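Local coordinates for protein SMG-7 (Caenorhabditis elegans, PDB 3ZHE) that pairs with SMG-5 in a heterodimer with an unusual arrangement of 14-3-3-like domains, required for efficient nonsense-mediated mRNA decay, at residues 246-254 and 283-294; 226-236 and 259-270. All coordinates share one frame; numbering follows the deposited sequence.

Interaction 1 (246-254 and 283-294)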
# COMPACT_ATOMS: atom_id res chain seq x y z
N LEU B 246 -38.11 3.80 28.25
CA LEU B 246 -38.32 3.59 26.82
C LEU B 246 -38.39 4.91 26.06
O LEU B 246 -37.89 5.02 24.94
CB LEU B 246 -39.59 2.79 26.57
CG LEU B 246 -39.65 1.35 27.06
CD1 LEU B 246 -40.95 0.71 26.61
CD2 LEU B 246 -38.45 0.54 26.58
N GLN B 247 -39.03 5.90 26.68
CA GLN B 247 -39.13 7.23 26.08
C GLN B 247 -37.75 7.82 25.84
O GLN B 247 -37.40 8.17 24.70
CB GLN B 247 -39.96 8.16 26.96
CG GLN B 247 -41.44 8.15 26.66
CD GLN B 247 -41.77 8.83 25.34
OE1 GLN B 247 -40.99 9.64 24.84
NE2 GLN B 247 -42.92 8.50 24.77
N LYS B 248 -36.96 7.92 26.91
CA LYS B 248 -35.61 8.48 26.81
C LYS B 248 -34.76 7.71 25.81
O LYS B 248 -34.04 8.30 25.00
CB LYS B 248 -34.94 8.48 28.19
N ILE B 249 -34.87 6.39 25.86
CA ILE B 249 -34.12 5.51 24.97
C ILE B 249 -34.45 5.76 23.51
O ILE B 249 -33.56 5.83 22.67
CB ILE B 249 -34.33 4.03 25.32
CG1 ILE B 249 -33.55 3.67 26.58
CG2 ILE B 249 -33.90 3.12 24.17
CD1 ILE B 249 -33.59 2.21 26.91
N GLY B 250 -35.74 5.88 23.20
CA GLY B 250 -36.17 6.19 21.85
C GLY B 250 -35.64 7.55 21.41
O GLY B 250 -35.14 7.70 20.29
N GLU B 251 -35.75 8.52 22.31
CA GLU B 251 -35.26 9.88 22.05
C GLU B 251 -33.78 9.88 21.68
O GLU B 251 -33.36 10.63 20.80
CB GLU B 251 -35.49 10.78 23.27
CG GLU B 251 -36.95 11.06 23.60
CD GLU B 251 -37.12 11.89 24.85
OE1 GLU B 251 -36.25 12.75 25.13
OE2 GLU B 251 -38.12 11.69 25.57
N GLU B 252 -33.00 9.02 22.34
CA GLU B 252 -31.58 8.90 22.02
C GLU B 252 -31.35 8.10 20.74
O GLU B 252 -30.44 8.40 19.97
CB GLU B 252 -30.82 8.27 23.19
CG GLU B 252 -29.33 8.08 22.94
CD GLU B 252 -28.61 9.39 22.66
OE1 GLU B 252 -28.97 10.41 23.28
OE2 GLU B 252 -27.69 9.39 21.82
N ALA B 253 -32.19 7.10 20.52
CA ALA B 253 -32.04 6.19 19.38
C ALA B 253 -32.43 6.87 18.08
O ALA B 253 -32.15 6.36 16.99
CB ALA B 253 -32.88 4.94 19.60
N ALA B 254 -33.08 8.02 18.18
CA ALA B 254 -33.44 8.81 17.00
C ALA B 254 -32.21 9.25 16.19
O ALA B 254 -32.33 9.57 15.01
CB ALA B 254 -34.27 10.02 17.40
N TYR B 283 -42.80 -3.17 23.55
CA TYR B 283 -41.67 -2.38 24.02
C TYR B 283 -40.93 -1.78 22.82
O TYR B 283 -40.71 -0.55 22.73
CB TYR B 283 -40.70 -3.25 24.82
CG TYR B 283 -41.13 -3.60 26.23
CD1 TYR B 283 -41.63 -2.63 27.09
CD2 TYR B 283 -41.04 -4.90 26.70
CE1 TYR B 283 -42.03 -2.95 28.38
CE2 TYR B 283 -41.43 -5.23 27.99
CZ TYR B 283 -41.92 -4.25 28.82
OH TYR B 283 -42.31 -4.57 30.10
N VAL B 284 -40.57 -2.67 21.89
CA VAL B 284 -39.92 -2.28 20.65
C VAL B 284 -40.70 -1.20 19.92
O VAL B 284 -40.13 -0.24 19.41
CB VAL B 284 -39.72 -3.50 19.72
CG1 VAL B 284 -39.14 -3.06 18.38
CG2 VAL B 284 -38.84 -4.54 20.38
N LYS B 285 -42.02 -1.34 19.90
CA LYS B 285 -42.90 -0.38 19.24
C LYS B 285 -42.80 0.99 19.90
O LYS B 285 -42.74 2.01 19.21
CB LYS B 285 -44.35 -0.87 19.28
N THR B 286 -42.79 1.00 21.23
CA THR B 286 -42.65 2.25 21.98
C THR B 286 -41.36 2.97 21.60
O THR B 286 -41.38 4.13 21.16
CB THR B 286 -42.67 2.00 23.50
OG1 THR B 286 -43.88 1.34 23.86
CG2 THR B 286 -42.58 3.32 24.26
N ILE B 287 -40.23 2.27 21.76
CA ILE B 287 -38.93 2.86 21.43
C ILE B 287 -38.88 3.37 19.99
O ILE B 287 -38.53 4.53 19.73
CB ILE B 287 -37.78 1.85 21.64
CG1 ILE B 287 -37.71 1.42 23.10
CG2 ILE B 287 -36.46 2.45 21.19
CD1 ILE B 287 -36.58 0.46 23.39
N TRP B 288 -39.24 2.49 19.07
CA TRP B 288 -39.25 2.77 17.64
C TRP B 288 -40.05 4.02 17.30
O TRP B 288 -39.55 4.91 16.60
CB TRP B 288 -39.84 1.57 16.90
CG TRP B 288 -39.48 1.50 15.45
CD1 TRP B 288 -40.17 2.05 14.41
CD2 TRP B 288 -38.36 0.82 14.88
NE1 TRP B 288 -39.54 1.76 13.23
CE2 TRP B 288 -38.43 1.01 13.49
CE3 TRP B 288 -37.30 0.08 15.41
CZ2 TRP B 288 -37.48 0.48 12.62
CZ3 TRP B 288 -36.36 -0.45 14.55
CH2 TRP B 288 -36.46 -0.24 13.17
N CYS B 289 -41.28 4.08 17.79
CA CYS B 289 -42.15 5.22 17.51
C CYS B 289 -41.62 6.52 18.10
O CYS B 289 -41.68 7.57 17.46
CB CYS B 289 -43.58 4.96 18.00
SG CYS B 289 -44.53 3.85 16.93
N THR B 290 -41.10 6.46 19.33
CA THR B 290 -40.49 7.64 19.94
C THR B 290 -39.36 8.18 19.06
O THR B 290 -39.31 9.38 18.75
CB THR B 290 -39.95 7.33 21.35
OG1 THR B 290 -41.03 7.02 22.23
CG2 THR B 290 -39.18 8.52 21.90
N ALA B 291 -38.48 7.28 18.65
CA ALA B 291 -37.38 7.62 17.76
C ALA B 291 -37.88 8.24 16.45
O ALA B 291 -37.33 9.24 15.98
CB ALA B 291 -36.52 6.40 17.47
N TYR B 292 -38.93 7.65 15.89
CA TYR B 292 -39.53 8.13 14.64
C TYR B 292 -40.00 9.58 14.80
O TYR B 292 -39.70 10.43 13.96
CB TYR B 292 -40.69 7.22 14.23
CG TYR B 292 -41.29 7.53 12.88
CD1 TYR B 292 -40.51 7.52 11.73
CD2 TYR B 292 -42.65 7.81 12.74
CE1 TYR B 292 -41.06 7.79 10.48
CE2 TYR B 292 -43.20 8.08 11.51
CZ TYR B 292 -42.41 8.07 10.38
OH TYR B 292 -42.96 8.34 9.15
N ARG B 293 -40.72 9.84 15.88
CA ARG B 293 -41.20 11.19 16.20
C ARG B 293 -40.05 12.19 16.29
O ARG B 293 -40.03 13.19 15.57
CB ARG B 293 -41.97 11.18 17.51
CG ARG B 293 -43.36 10.57 17.43
CD ARG B 293 -43.86 10.20 18.82
NE ARG B 293 -45.32 10.26 18.91
CZ ARG B 293 -46.01 9.87 19.98
NH1 ARG B 293 -45.38 9.38 21.03
NH2 ARG B 293 -47.33 9.97 19.98
N SER B 294 -39.11 11.91 17.19
CA SER B 294 -37.98 12.81 17.42
C SER B 294 -37.20 13.11 16.14
O SER B 294 -36.89 14.27 15.84
CB SER B 294 -37.05 12.24 18.49
OG SER B 294 -35.93 13.07 18.71

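Interaction 2 (226-236 and 259-270)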
# COMPACT_ATOMS: atom_id res chain seq x y z
N TYR B 226 -29.86 1.56 27.24
CA TYR B 226 -30.29 0.94 25.99
C TYR B 226 -29.89 -0.53 25.96
O TYR B 226 -30.66 -1.38 25.52
CB TYR B 226 -29.70 1.65 24.77
CG TYR B 226 -29.87 0.85 23.49
CD1 TYR B 226 -31.08 0.82 22.82
CD2 TYR B 226 -28.81 0.11 22.97
CE1 TYR B 226 -31.24 0.09 21.66
CE2 TYR B 226 -28.96 -0.63 21.81
CZ TYR B 226 -30.17 -0.64 21.16
OH TYR B 226 -30.33 -1.37 20.00
N LEU B 227 -28.68 -0.83 26.42
CA LEU B 227 -28.19 -2.20 26.43
C LEU B 227 -29.02 -3.10 27.34
O LEU B 227 -29.45 -4.17 26.92
CB LEU B 227 -26.71 -2.24 26.84
CG LEU B 227 -25.72 -1.97 25.70
CD1 LEU B 227 -24.29 -2.19 26.17
CD2 LEU B 227 -26.04 -2.86 24.51
N SER B 228 -29.24 -2.66 28.57
CA SER B 228 -30.04 -3.41 29.53
C SER B 228 -31.47 -3.62 29.03
O SER B 228 -32.04 -4.71 29.19
CB SER B 228 -30.06 -2.72 30.89
OG SER B 228 -28.81 -2.87 31.55
N CYS B 229 -32.05 -2.59 28.42
CA CYS B 229 -33.43 -2.69 27.94
C CYS B 229 -33.57 -3.59 26.72
O CYS B 229 -34.51 -4.39 26.63
CB CYS B 229 -34.02 -1.30 27.68
SG CYS B 229 -34.29 -0.34 29.19
N LEU B 230 -32.63 -3.48 25.78
CA LEU B 230 -32.60 -4.35 24.62
C LEU B 230 -32.42 -5.80 25.07
O LEU B 230 -33.04 -6.72 24.53
CB LEU B 230 -31.46 -3.96 23.68
CG LEU B 230 -31.29 -4.83 22.43
CD1 LEU B 230 -32.47 -4.64 21.50
CD2 LEU B 230 -29.97 -4.53 21.73
N GLY B 231 -31.57 -5.97 26.08
CA GLY B 231 -31.34 -7.28 26.67
C GLY B 231 -32.60 -7.84 27.31
O GLY B 231 -32.87 -9.04 27.19
N ARG B 232 -33.37 -6.99 27.97
CA ARG B 232 -34.62 -7.42 28.58
C ARG B 232 -35.69 -7.72 27.53
O ARG B 232 -36.60 -8.51 27.76
CB ARG B 232 -35.14 -6.39 29.58
CG ARG B 232 -34.36 -6.35 30.88
CD ARG B 232 -35.19 -5.74 32.00
NE ARG B 232 -34.44 -5.63 33.24
CZ ARG B 232 -34.95 -5.20 34.39
NH1 ARG B 232 -36.22 -4.85 34.46
NH2 ARG B 232 -34.18 -5.13 35.47
N ILE B 233 -35.57 -7.08 26.37
CA ILE B 233 -36.46 -7.37 25.25
C ILE B 233 -36.15 -8.75 24.68
O ILE B 233 -37.05 -9.54 24.41
CB ILE B 233 -36.34 -6.32 24.13
CG1 ILE B 233 -36.83 -4.95 24.62
CG2 ILE B 233 -37.14 -6.74 22.91
CD1 ILE B 233 -36.70 -3.86 23.57
N HIS B 234 -34.86 -9.02 24.51
CA HIS B 234 -34.40 -10.28 23.93
C HIS B 234 -34.79 -11.50 24.75
O HIS B 234 -35.24 -12.51 24.20
CB HIS B 234 -32.88 -10.25 23.75
CG HIS B 234 -32.34 -11.39 22.94
ND1 HIS B 234 -32.06 -11.27 21.60
CD2 HIS B 234 -32.04 -12.67 23.28
CE1 HIS B 234 -31.60 -12.43 21.15
NE2 HIS B 234 -31.59 -13.29 22.15
N PHE B 235 -34.63 -11.41 26.07
CA PHE B 235 -34.90 -12.54 26.95
C PHE B 235 -36.33 -12.55 27.48
O PHE B 235 -36.63 -13.25 28.45
CB PHE B 235 -33.91 -12.57 28.12
CG PHE B 235 -32.51 -12.92 27.72
CD1 PHE B 235 -32.17 -14.22 27.38
CD2 PHE B 235 -31.52 -11.95 27.69
CE1 PHE B 235 -30.88 -14.55 27.02
CE2 PHE B 235 -30.23 -12.27 27.33
CZ PHE B 235 -29.91 -13.57 26.99
N LEU B 236 -37.19 -11.77 26.84
CA LEU B 236 -38.61 -11.71 27.19
C LEU B 236 -38.83 -11.36 28.66
O LEU B 236 -39.68 -11.95 29.33
CB LEU B 236 -39.31 -13.03 26.85
CG LEU B 236 -39.36 -13.41 25.37
CD1 LEU B 236 -39.92 -14.81 25.18
CD2 LEU B 236 -40.18 -12.40 24.59
N MET B 259 -28.17 1.82 17.66
CA MET B 259 -29.30 1.42 18.47
C MET B 259 -30.43 0.92 17.57
O MET B 259 -31.12 -0.04 17.90
CB MET B 259 -29.80 2.59 19.33
CG MET B 259 -28.89 2.97 20.49
SD MET B 259 -29.62 4.25 21.53
CE MET B 259 -28.33 4.47 22.76
N ILE B 260 -30.59 1.58 16.43
CA ILE B 260 -31.63 1.23 15.47
C ILE B 260 -31.39 -0.12 14.81
O ILE B 260 -32.28 -0.97 14.78
CB ILE B 260 -31.79 2.31 14.38
CG1 ILE B 260 -32.29 3.62 15.00
CG2 ILE B 260 -32.73 1.84 13.28
CD1 ILE B 260 -33.57 3.47 15.79
N VAL B 261 -30.18 -0.33 14.30
CA VAL B 261 -29.81 -1.59 13.66
C VAL B 261 -29.96 -2.83 14.56
O VAL B 261 -30.56 -3.82 14.15
CB VAL B 261 -28.40 -1.53 13.01
CG1 VAL B 261 -27.85 -2.93 12.77
CG2 VAL B 261 -28.46 -0.75 11.71
N PRO B 262 -29.42 -2.78 15.80
CA PRO B 262 -29.62 -3.94 16.68
C PRO B 262 -31.09 -4.16 17.03
O PRO B 262 -31.50 -5.29 17.28
CB PRO B 262 -28.84 -3.57 17.94
CG PRO B 262 -27.84 -2.57 17.48
CD PRO B 262 -28.53 -1.79 16.42
N LEU B 263 -31.87 -3.08 17.05
CA LEU B 263 -33.29 -3.17 17.38
C LEU B 263 -34.06 -3.89 16.27
O LEU B 263 -34.98 -4.65 16.55
CB LEU B 263 -33.87 -1.77 17.63
CG LEU B 263 -35.20 -1.73 18.39
CD1 LEU B 263 -35.07 -2.43 19.73
CD2 LEU B 263 -35.67 -0.29 18.58
N MET B 264 -33.67 -3.64 15.02
CA MET B 264 -34.28 -4.31 13.88
C MET B 264 -34.11 -5.82 13.97
O MET B 264 -35.06 -6.58 13.78
CB MET B 264 -33.67 -3.83 12.57
CG MET B 264 -33.99 -2.39 12.20
SD MET B 264 -33.47 -1.98 10.52
CE MET B 264 -34.31 -3.25 9.58
N SER B 265 -32.88 -6.24 14.26
CA SER B 265 -32.54 -7.66 14.34
C SER B 265 -33.36 -8.37 15.40
O SER B 265 -33.95 -9.42 15.15
CB SER B 265 -31.05 -7.82 14.64
OG SER B 265 -30.68 -9.19 14.71
N VAL B 266 -33.39 -7.80 16.60
CA VAL B 266 -34.16 -8.36 17.70
C VAL B 266 -35.65 -8.37 17.36
O VAL B 266 -36.36 -9.31 17.71
CB VAL B 266 -33.91 -7.59 19.01
CG1 VAL B 266 -34.77 -8.13 20.14
CG2 VAL B 266 -32.43 -7.66 19.39
N TYR B 267 -36.10 -7.34 16.66
CA TYR B 267 -37.50 -7.26 16.24
C TYR B 267 -37.87 -8.35 15.24
O TYR B 267 -38.89 -9.02 15.41
CB TYR B 267 -37.80 -5.88 15.63
CG TYR B 267 -39.15 -5.83 14.93
CD1 TYR B 267 -40.33 -5.77 15.67
CD2 TYR B 267 -39.23 -5.83 13.55
CE1 TYR B 267 -41.56 -5.73 15.04
CE2 TYR B 267 -40.46 -5.78 12.91
CZ TYR B 267 -41.62 -5.73 13.66
OH TYR B 267 -42.84 -5.68 13.03
N LYS B 268 -37.05 -8.52 14.21
CA LYS B 268 -37.30 -9.52 13.17
C LYS B 268 -37.34 -10.93 13.75
O LYS B 268 -38.19 -11.74 13.37
CB LYS B 268 -36.25 -9.43 12.07
CG LYS B 268 -36.44 -10.45 10.95
CD LYS B 268 -35.31 -10.41 9.94
CE LYS B 268 -35.53 -11.44 8.84
NZ LYS B 268 -34.42 -11.46 7.85
N HIS B 269 -36.41 -11.23 14.65
CA HIS B 269 -36.38 -12.52 15.33
C HIS B 269 -37.62 -12.72 16.18
O HIS B 269 -38.28 -13.76 16.10
CB HIS B 269 -35.12 -12.63 16.20
CG HIS B 269 -35.07 -13.88 17.03
ND1 HIS B 269 -35.02 -15.14 16.47
CD2 HIS B 269 -35.05 -14.05 18.37
CE1 HIS B 269 -34.98 -16.04 17.44
NE2 HIS B 269 -35.00 -15.41 18.60
N LEU B 270 -37.95 -11.71 16.98
CA LEU B 270 -39.11 -11.75 17.86
C LEU B 270 -40.41 -11.77 17.07
O LEU B 270 -41.42 -12.29 17.55
CB LEU B 270 -39.12 -10.53 18.78
CG LEU B 270 -38.74 -10.73 20.25
CD1 LEU B 270 -38.42 -9.39 20.87
CD2 LEU B 270 -39.87 -11.41 21.00

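Interaction 1 (246-254 and 283-294)
Leu246 lays its two methyl branches over residues 283-287: CD1 reaches the edge of the Tyr283 ring, near the ring plane, and CD2 rests 3.7 Å from Ile287 CG1. Two helices of the all-helical, TPR-clan domain cross here at -47°, close to the value expected when ridges of residues four apart interlock (ridges-into-grooves): Leu246, Gly250 and Ala254 form one row, Ile287 and Ala291 belong to the facing one. The axes approach to 7.1 Å, and backbone-level packing is seen at Gly250, whose CA is 4.3 Å from that of Ile287, and again at Ala254, whose CA is 4.2 Å from Ala291 CA. Gly250 O also makes a CA-H...O contact with Ala291 CA at 3.4 Å. Ile287 holds CG1 beside its own backbone N (chi1 -62°), which leaves CG2 against Gly250 CA while CD1 meets both Leu246 CD2 and Ile249 CG2. No hydrogen bond crosses the contact; the hydroxyls of Tyr283 and Thr286 bond outside the two segments, to Ile239 N and Glu282 O. Thr290 CG2 faces the first helix, near Gln247 O and Glu251 N, while its OG1 donates to Thr286 O at 3.1 Å from 41° above the carbonyl plane.

Interaction 2 (226-236 and 259-270)
Tyr226 lies lengthwise against Met259, its ring covered on one face by the methionine chain. Met259 CG sits 3.6 Å from the ring centroid and only 2° off the ring normal, a CH-pi contact, and SD follows at 4.2 Å from the centroid, making a Met-aromatic pair. Extended beyond CG, the methionine runs in the opposite direction to the tyrosine, from CB near CE1 and CZ to CE against Tyr226 CB. At the far end of the ring Tyr226 OH gives a weak hydrogen bond to Met259 O at 2.6 Å and touches Pro262 CB; helix 257-270 is kinked here, for Pro262 N makes no bond to the turn before. Farther along, the bumps are aliphatic. Leu230, its CG anti to the backbone N (chi1 178°), pushes CD1 into the hollow between Leu263 CD1 and Val266 CG2, 3.8 and 3.7 Å away. Ile233 CG2 fills the next dip, between Val266 CG1 and Leu270 CD1. Leu236, the C-prime residue of the Schellman motif that ends helix 222-234, lays CD2 against Leu270 CD2. The axes run nearly parallel, 11° apart at 10.6 Å, a spacing spanned by whole side chains. Helix 243-253 comes between the two in sequence and touches both, through Ile249 on Tyr226 and Ala253 on Met259; helix 277-304 packs Trp288 on Leu263, and helix 180-191 lies against Leu227 and Val261.

In the fold
Both contacts are largely buried and join four successive helices that touch one another, their centres 13 Å apart and their segments alternating along the chain. Interaction 1 joins helices 243-253 and 277-304, interaction 2 helices 222-234 and 257-270. They meet directly: Ile249 CD1 packs on Cys229 SG at 3.5 Å, and Trp288 on Met264. The chemistry differs with the spacing. The steep crossing of 246-254 on 283-294 combines close backbone approach at Gly250 and the alanines with the larger Leu246, Ile287 and Thr290, with partly exposed Gln247 and exposed Glu251 at its border. The wider, near-parallel pairing of 226-236 with 259-270 is filled by an aromatic ring and branched chains, and includes a weak hydrogen bond between its segments.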